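Local coordinates for protein Phosphoglucosamine/phosphogalactosamine mutase (Sulfolobus tokodaii, PDB 2F7L) that interconverts the 6-phosphates and 1-phosphates of glucosamine and galactosamine, a magnesium-dependent step toward UDP-N-acetylglucosamine and UDP-N-acetylgalactosamine, at residues F418-S423 and N446-I451; K391-Y396 and D407-I412. All coordinates share one frame; numbering follows the deposited sequence.

Interaction 1: F418-S423 and N446-I451; sequences FLVRKS and NELKKI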
loop_
_atom_site.group_PDB
_atom_site.type_symbol
_atom_site.label_atom_id
_atom_site.label_comp_id
_atom_site.label_asym_id
_atom_site.label_seq_id
_atom_site.Cartn_x
_atom_site.Cartn_y
_atom_site.Cartn_z
ATOM N N PHE A 418 -20.650 -2.530 -7.964
ATOM C CA PHE A 418 -20.425 -3.494 -6.902
ATOM C C PHE A 418 -19.317 -4.467 -7.286
ATOM O O PHE A 418 -18.939 -4.580 -8.465
ATOM C CB PHE A 418 -21.714 -4.246 -6.517
ATOM C CG PHE A 418 -22.237 -5.193 -7.574
ATOM C CD1 PHE A 418 -23.267 -4.804 -8.432
ATOM C CD2 PHE A 418 -21.731 -6.483 -7.684
ATOM C CE1 PHE A 418 -23.792 -5.689 -9.389
ATOM C CE2 PHE A 418 -22.246 -7.376 -8.635
ATOM C CZ PHE A 418 -23.285 -6.974 -9.492
ATOM N N LEU A 419 -18.773 -5.125 -6.262
ATOM C CA LEU A 419 -17.719 -6.117 -6.412
ATOM C C LEU A 419 -18.023 -7.287 -5.485
ATOM O O LEU A 419 -18.215 -7.107 -4.277
ATOM C CB LEU A 419 -16.349 -5.523 -6.045
ATOM C CG LEU A 419 -15.171 -6.513 -6.044
ATOM C CD1 LEU A 419 -15.068 -7.164 -7.400
ATOM C CD2 LEU A 419 -13.869 -5.817 -5.707
ATOM N N VAL A 420 -18.103 -8.479 -6.057
ATOM C CA VAL A 420 -18.329 -9.685 -5.270
ATOM C C VAL A 420 -17.045 -10.471 -5.487
ATOM O O VAL A 420 -16.786 -10.972 -6.595
ATOM C CB VAL A 420 -19.516 -10.511 -5.786
ATOM C CG1 VAL A 420 -19.759 -11.681 -4.862
ATOM C CG2 VAL A 420 -20.749 -9.655 -5.870
ATOM N N ARG A 421 -16.239 -10.572 -4.431
ATOM C CA ARG A 421 -14.950 -11.246 -4.522
ATOM C C ARG A 421 -14.702 -12.250 -3.417
ATOM O O ARG A 421 -14.995 -11.993 -2.265
ATOM C CB ARG A 421 -13.827 -10.189 -4.533
ATOM C CG ARG A 421 -12.429 -10.731 -4.848
ATOM C CD ARG A 421 -11.403 -9.605 -4.918
ATOM N NE ARG A 421 -10.512 -9.640 -3.774
ATOM C CZ ARG A 421 -9.623 -10.600 -3.556
ATOM N NH1 ARG A 421 -9.498 -11.604 -4.416
ATOM N NH2 ARG A 421 -8.884 -10.584 -2.459
ATOM N N LYS A 422 -14.140 -13.390 -3.792
ATOM C CA LYS A 422 -13.825 -14.470 -2.865
ATOM C C LYS A 422 -12.616 -14.125 -2.010
ATOM O O LYS A 422 -11.589 -13.708 -2.538
ATOM C CB LYS A 422 -13.512 -15.745 -3.644
ATOM C CG LYS A 422 -12.767 -16.788 -2.834
ATOM C CD LYS A 422 -13.689 -17.923 -2.343
ATOM C CE LYS A 422 -12.973 -18.890 -1.372
ATOM N NZ LYS A 422 -12.697 -18.216 -0.062
ATOM N N SER A 423 -12.725 -14.300 -0.696
ATOM C CA SER A 423 -11.591 -14.016 0.172
ATOM C C SER A 423 -10.585 -15.126 -0.003
ATOM O O SER A 423 -10.968 -16.252 -0.327
ATOM C CB SER A 423 -12.003 -13.962 1.641
ATOM O OG SER A 423 -10.861 -14.052 2.481
ATOM N N ASN A 446 -28.208 -6.610 -0.580
ATOM C CA ASN A 446 -29.177 -7.622 -0.191
ATOM C C ASN A 446 -29.408 -8.661 -1.262
ATOM O O ASN A 446 -29.353 -9.861 -0.983
ATOM C CB ASN A 446 -30.490 -6.969 0.190
ATOM C CG ASN A 446 -30.366 -6.163 1.450
ATOM O OD1 ASN A 446 -29.760 -6.619 2.424
ATOM N ND2 ASN A 446 -30.934 -4.957 1.449
ATOM N N GLU A 447 -29.673 -8.199 -2.482
ATOM C CA GLU A 447 -29.891 -9.114 -3.601
ATOM C C GLU A 447 -28.671 -10.028 -3.747
ATOM O O GLU A 447 -28.776 -11.257 -3.738
ATOM C CB GLU A 447 -30.106 -8.330 -4.907
ATOM C CG GLU A 447 -31.468 -7.670 -5.051
ATOM C CD GLU A 447 -32.592 -8.592 -4.592
ATOM O OE1 GLU A 447 -32.887 -8.596 -3.374
ATOM O OE2 GLU A 447 -33.169 -9.327 -5.435
ATOM N N LEU A 448 -27.508 -9.404 -3.866
ATOM C CA LEU A 448 -26.272 -10.139 -4.019
ATOM C C LEU A 448 -26.093 -11.178 -2.905
ATOM O O LEU A 448 -25.797 -12.353 -3.187
ATOM C CB LEU A 448 -25.093 -9.152 -4.062
ATOM C CG LEU A 448 -25.068 -8.197 -5.263
ATOM C CD1 LEU A 448 -24.086 -7.083 -5.000
ATOM C CD2 LEU A 448 -24.707 -8.944 -6.539
ATOM N N LYS A 449 -26.285 -10.747 -1.654
ATOM C CA LYS A 449 -26.147 -11.634 -0.493
ATOM C C LYS A 449 -26.943 -12.919 -0.736
ATOM O O LYS A 449 -26.454 -14.019 -0.486
ATOM C CB LYS A 449 -26.655 -10.929 0.776
ATOM C CG LYS A 449 -26.259 -11.563 2.114
ATOM C CD LYS A 449 -26.346 -10.497 3.202
ATOM C CE LYS A 449 -25.638 -10.868 4.519
ATOM N NZ LYS A 449 -26.399 -11.784 5.444
ATOM N N LYS A 450 -28.165 -12.766 -1.239
ATOM C CA LYS A 450 -29.013 -13.908 -1.526
ATOM C C LYS A 450 -28.325 -14.850 -2.484
ATOM O O LYS A 450 -28.078 -16.002 -2.145
ATOM C CB LYS A 450 -30.334 -13.465 -2.143
ATOM C CG LYS A 450 -31.474 -13.424 -1.152
ATOM C CD LYS A 450 -31.746 -12.017 -0.646
ATOM C CE LYS A 450 -32.746 -11.286 -1.548
ATOM N NZ LYS A 450 -32.218 -11.072 -2.932
ATOM N N ILE A 451 -28.014 -14.345 -3.679
ATOM C CA ILE A 451 -27.354 -15.129 -4.728
ATOM C C ILE A 451 -26.095 -15.831 -4.234
ATOM O O ILE A 451 -25.843 -16.987 -4.576
ATOM C CB ILE A 451 -26.943 -14.244 -5.930
ATOM C CG1 ILE A 451 -28.166 -13.575 -6.539
ATOM C CG2 ILE A 451 -26.226 -15.082 -6.976
ATOM C CD1 ILE A 451 -27.836 -12.658 -7.697
#

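Interaction 2: K391-Y396 and D407-I412; sequences KILEVY and DGVKII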
loop_
_atom_site.group_PDB
_atom_site.type_symbol
_atom_site.label_atom_id
_atom_site.label_comp_id
_atom_site.label_asym_id
_atom_site.label_seq_id
_atom_site.Cartn_x
_atom_site.Cartn_y
_atom_site.Cartn_z
ATOM N N LYS A 391 -23.774 -16.736 -11.966
ATOM C CA LYS A 391 -25.119 -16.238 -11.707
ATOM C C LYS A 391 -25.235 -14.722 -11.725
ATOM O O LYS A 391 -25.819 -14.150 -12.644
ATOM C CB LYS A 391 -25.605 -16.768 -10.357
ATOM C CG LYS A 391 -26.973 -17.438 -10.369
ATOM C CD LYS A 391 -28.122 -16.450 -10.224
ATOM C CE LYS A 391 -29.426 -17.207 -9.897
ATOM N NZ LYS A 391 -30.550 -16.378 -9.335
ATOM N N ILE A 392 -24.681 -14.073 -10.703
ATOM C CA ILE A 392 -24.750 -12.615 -10.613
ATOM C C ILE A 392 -24.388 -11.996 -11.924
ATOM O O ILE A 392 -24.921 -10.957 -12.303
ATOM C CB ILE A 392 -23.834 -12.031 -9.507
ATOM C CG1 ILE A 392 -22.553 -12.844 -9.376
ATOM C CG2 ILE A 392 -24.579 -12.033 -8.185
ATOM C CD1 ILE A 392 -21.903 -12.724 -7.992
ATOM N N LEU A 393 -23.489 -12.660 -12.630
ATOM C CA LEU A 393 -23.057 -12.172 -13.915
ATOM C C LEU A 393 -24.235 -12.193 -14.880
ATOM O O LEU A 393 -24.631 -11.155 -15.421
ATOM C CB LEU A 393 -21.925 -13.046 -14.429
ATOM C CG LEU A 393 -20.832 -12.353 -15.230
ATOM C CD1 LEU A 393 -20.810 -10.854 -14.929
ATOM C CD2 LEU A 393 -19.502 -13.025 -14.898
ATOM N N GLU A 394 -24.821 -13.370 -15.069
ATOM C CA GLU A 394 -25.941 -13.497 -15.986
ATOM C C GLU A 394 -27.257 -12.976 -15.442
ATOM O O GLU A 394 -28.319 -13.329 -15.938
ATOM C CB GLU A 394 -26.112 -14.948 -16.436
ATOM C CG GLU A 394 -26.674 -15.879 -15.380
ATOM C CD GLU A 394 -26.693 -17.327 -15.853
ATOM O OE1 GLU A 394 -27.314 -17.587 -16.914
ATOM O OE2 GLU A 394 -26.093 -18.196 -15.171
ATOM N N VAL A 395 -27.190 -12.147 -14.414
ATOM C CA VAL A 395 -28.400 -11.556 -13.882
ATOM C C VAL A 395 -28.187 -10.062 -13.771
ATOM O O VAL A 395 -29.143 -9.292 -13.813
ATOM C CB VAL A 395 -28.829 -12.151 -12.493
ATOM C CG1 VAL A 395 -27.639 -12.384 -11.611
ATOM C CG2 VAL A 395 -29.790 -11.207 -11.798
ATOM N N TYR A 396 -26.930 -9.640 -13.646
ATOM C CA TYR A 396 -26.662 -8.209 -13.547
ATOM C C TYR A 396 -26.026 -7.602 -14.792
ATOM O O TYR A 396 -26.121 -6.389 -15.015
ATOM C CB TYR A 396 -25.847 -7.887 -12.299
ATOM C CG TYR A 396 -26.698 -7.878 -11.053
ATOM C CD1 TYR A 396 -26.800 -9.010 -10.237
ATOM C CD2 TYR A 396 -27.438 -6.750 -10.708
ATOM C CE1 TYR A 396 -27.619 -9.014 -9.108
ATOM C CE2 TYR A 396 -28.262 -6.745 -9.587
ATOM C CZ TYR A 396 -28.349 -7.875 -8.792
ATOM O OH TYR A 396 -29.184 -7.863 -7.701
ATOM N N ASP A 407 -11.062 -10.237 -11.489
ATOM C CA ASP A 407 -10.877 -10.661 -10.101
ATOM C C ASP A 407 -12.229 -10.589 -9.388
ATOM O O ASP A 407 -12.622 -9.545 -8.870
ATOM C CB ASP A 407 -9.860 -9.749 -9.412
ATOM C CG ASP A 407 -9.618 -10.130 -7.972
ATOM O OD1 ASP A 407 -9.979 -11.256 -7.576
ATOM O OD2 ASP A 407 -9.050 -9.311 -7.231
ATOM N N GLY A 408 -12.926 -11.715 -9.352
ATOM C CA GLY A 408 -14.241 -11.723 -8.754
ATOM C C GLY A 408 -15.164 -11.203 -9.846
ATOM O O GLY A 408 -14.999 -11.548 -11.020
ATOM N N VAL A 409 -16.130 -10.368 -9.473
ATOM C CA VAL A 409 -17.040 -9.800 -10.448
ATOM C C VAL A 409 -17.435 -8.402 -10.057
ATOM O O VAL A 409 -18.078 -8.183 -9.047
ATOM C CB VAL A 409 -18.310 -10.649 -10.611
ATOM C CG1 VAL A 409 -19.405 -9.835 -11.320
ATOM C CG2 VAL A 409 -17.981 -11.912 -11.417
ATOM N N LYS A 410 -17.023 -7.451 -10.875
ATOM C CA LYS A 410 -17.342 -6.057 -10.631
ATOM C C LYS A 410 -18.312 -5.614 -11.691
ATOM O O LYS A 410 -18.103 -5.866 -12.883
ATOM C CB LYS A 410 -16.104 -5.164 -10.726
ATOM C CG LYS A 410 -16.394 -3.728 -10.332
ATOM C CD LYS A 410 -15.370 -2.781 -10.902
ATOM C CE LYS A 410 -15.605 -1.354 -10.427
ATOM N NZ LYS A 410 -15.333 -1.182 -8.968
ATOM N N ILE A 411 -19.380 -4.966 -11.259
ATOM C CA ILE A 411 -20.342 -4.469 -12.202
ATOM C C ILE A 411 -20.496 -2.986 -12.039
ATOM O O ILE A 411 -20.670 -2.483 -10.938
ATOM C CB ILE A 411 -21.675 -5.170 -12.050
ATOM C CG1 ILE A 411 -21.528 -6.570 -12.637
ATOM C CG2 ILE A 411 -22.781 -4.371 -12.737
ATOM C CD1 ILE A 411 -22.764 -7.105 -13.201
ATOM N N ILE A 412 -20.408 -2.284 -13.154
ATOM C CA ILE A 412 -20.538 -0.844 -13.126
ATOM C C ILE A 412 -21.723 -0.366 -13.944
ATOM O O ILE A 412 -21.847 -0.683 -15.133
ATOM C CB ILE A 412 -19.285 -0.168 -13.656
ATOM C CG1 ILE A 412 -18.066 -0.695 -12.895
ATOM C CG2 ILE A 412 -19.433 1.333 -13.520
ATOM C CD1 ILE A 412 -16.760 -0.372 -13.564
#

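Interaction 1: F418-S423 and N446-I451
Helix-on-sheet packing in the C-terminal domain brings Leu448 of helix 438-452 down onto Phe418 and Val420 of strand 416-422. The contact is wholly apolar and buried, and one leucine supplies the helix side of it. Both methyls of Leu448 lie over the same face of the Phe418 ring: CD1 stands 3.9 Å from the ring centroid of Phe418, 24° off the normal, a CH-pi contact displaced toward the CG-CD2 side, while Leu448 CD2 reaches toward the outer end of the ring, near CZ and 3.6 Å from Phe418 CE2. The fork is thus spread along the ring rather than centred on it. Phe418 chi1 of 68° sets CG between the backbone N and the carbonyl carbon, raising the ring from the strand toward the helix. Two residues on, Val420 CG2 meets Leu448 CD2 at 4.1 Å, so that this methyl bridges ring and valine; the CA atoms of Val420 and Leu448 are 8.1 Å apart. From Arg421 the strand leads into the Arg-x-Ser-Gly-Thr-Glu-Pro sequence that forms the phosphate-binding loop in this family; consistent with this, Arg421 NH2 forms a salt bridge with a sulfate ion, probably from the crystallisation liquor. Leu448 also touches Ile392 of helix 385-396 and Ile431 of strand 428-435, placing it where two helices meet one face of the antiparallel sheet.

Interaction 2: K391-Y396 and D407-I412
Leu393 and Val409 meet fork to fork, the last turn of helix 385-396 lying against strand 409-413. Leu393 CD1 faces Val409 CG1 and Leu393 CD2 faces Val409 CG2, each pair 4.0 Å apart. Val409 presents both methyls to the helix: CG1 lies anti to the backbone N (chi1 164°) and CG2 anti to the carbonyl carbon. The Leu393 side chain leaves its helix at a slant, but its end swings back toward the strand. Two residues along the strand, Ile411 makes the second contact with an extended side chain. Its CG1 sits beside the backbone N, and chi2 of -150° carries CD1 outward to Tyr396 CB, 3.3 Å away. The tyrosine is therefore met at the base of its side chain; beyond CB, its ring leads away from the strand, with Ile392 O in plane at the ring edge. Tyr396 N is bonded to Ile392 O, 2.8 Å away. On the opposite face of the strand, Lys410 hydrogen-bonds Val285 O and Ser287 O, tying the sheet to domain III. Strand 409-413 lies between strands 402-404 and 416-422; Leu393 also touches Ala403 of the former, and Ile392 packs on Leu448 and Ile451 of helix 438-452.

In the fold
Interactions 1 and 2 lie on the same face of one antiparallel sheet, in series along the chain, their centres about 9 Å apart. Their strands are neighbours: Phe418 O lies 2.9 Å from Ile411 N, and Val420 N lies 3.0 Å from Val409 O, probable hydrogen bonds that fix Phe418 beside Ile411 and Val420 beside Val409. Above the sheet, the rings of Phe418 and Tyr396 pack edge-to-face, and Ile392 joins the two helices through Leu448 and Ile451. Both contacts are away from the probable phosphoserine and magnesium sites; the Asp407-Arg421 salt bridge links interaction 2 to the sulfate-holding end of strand 416-422.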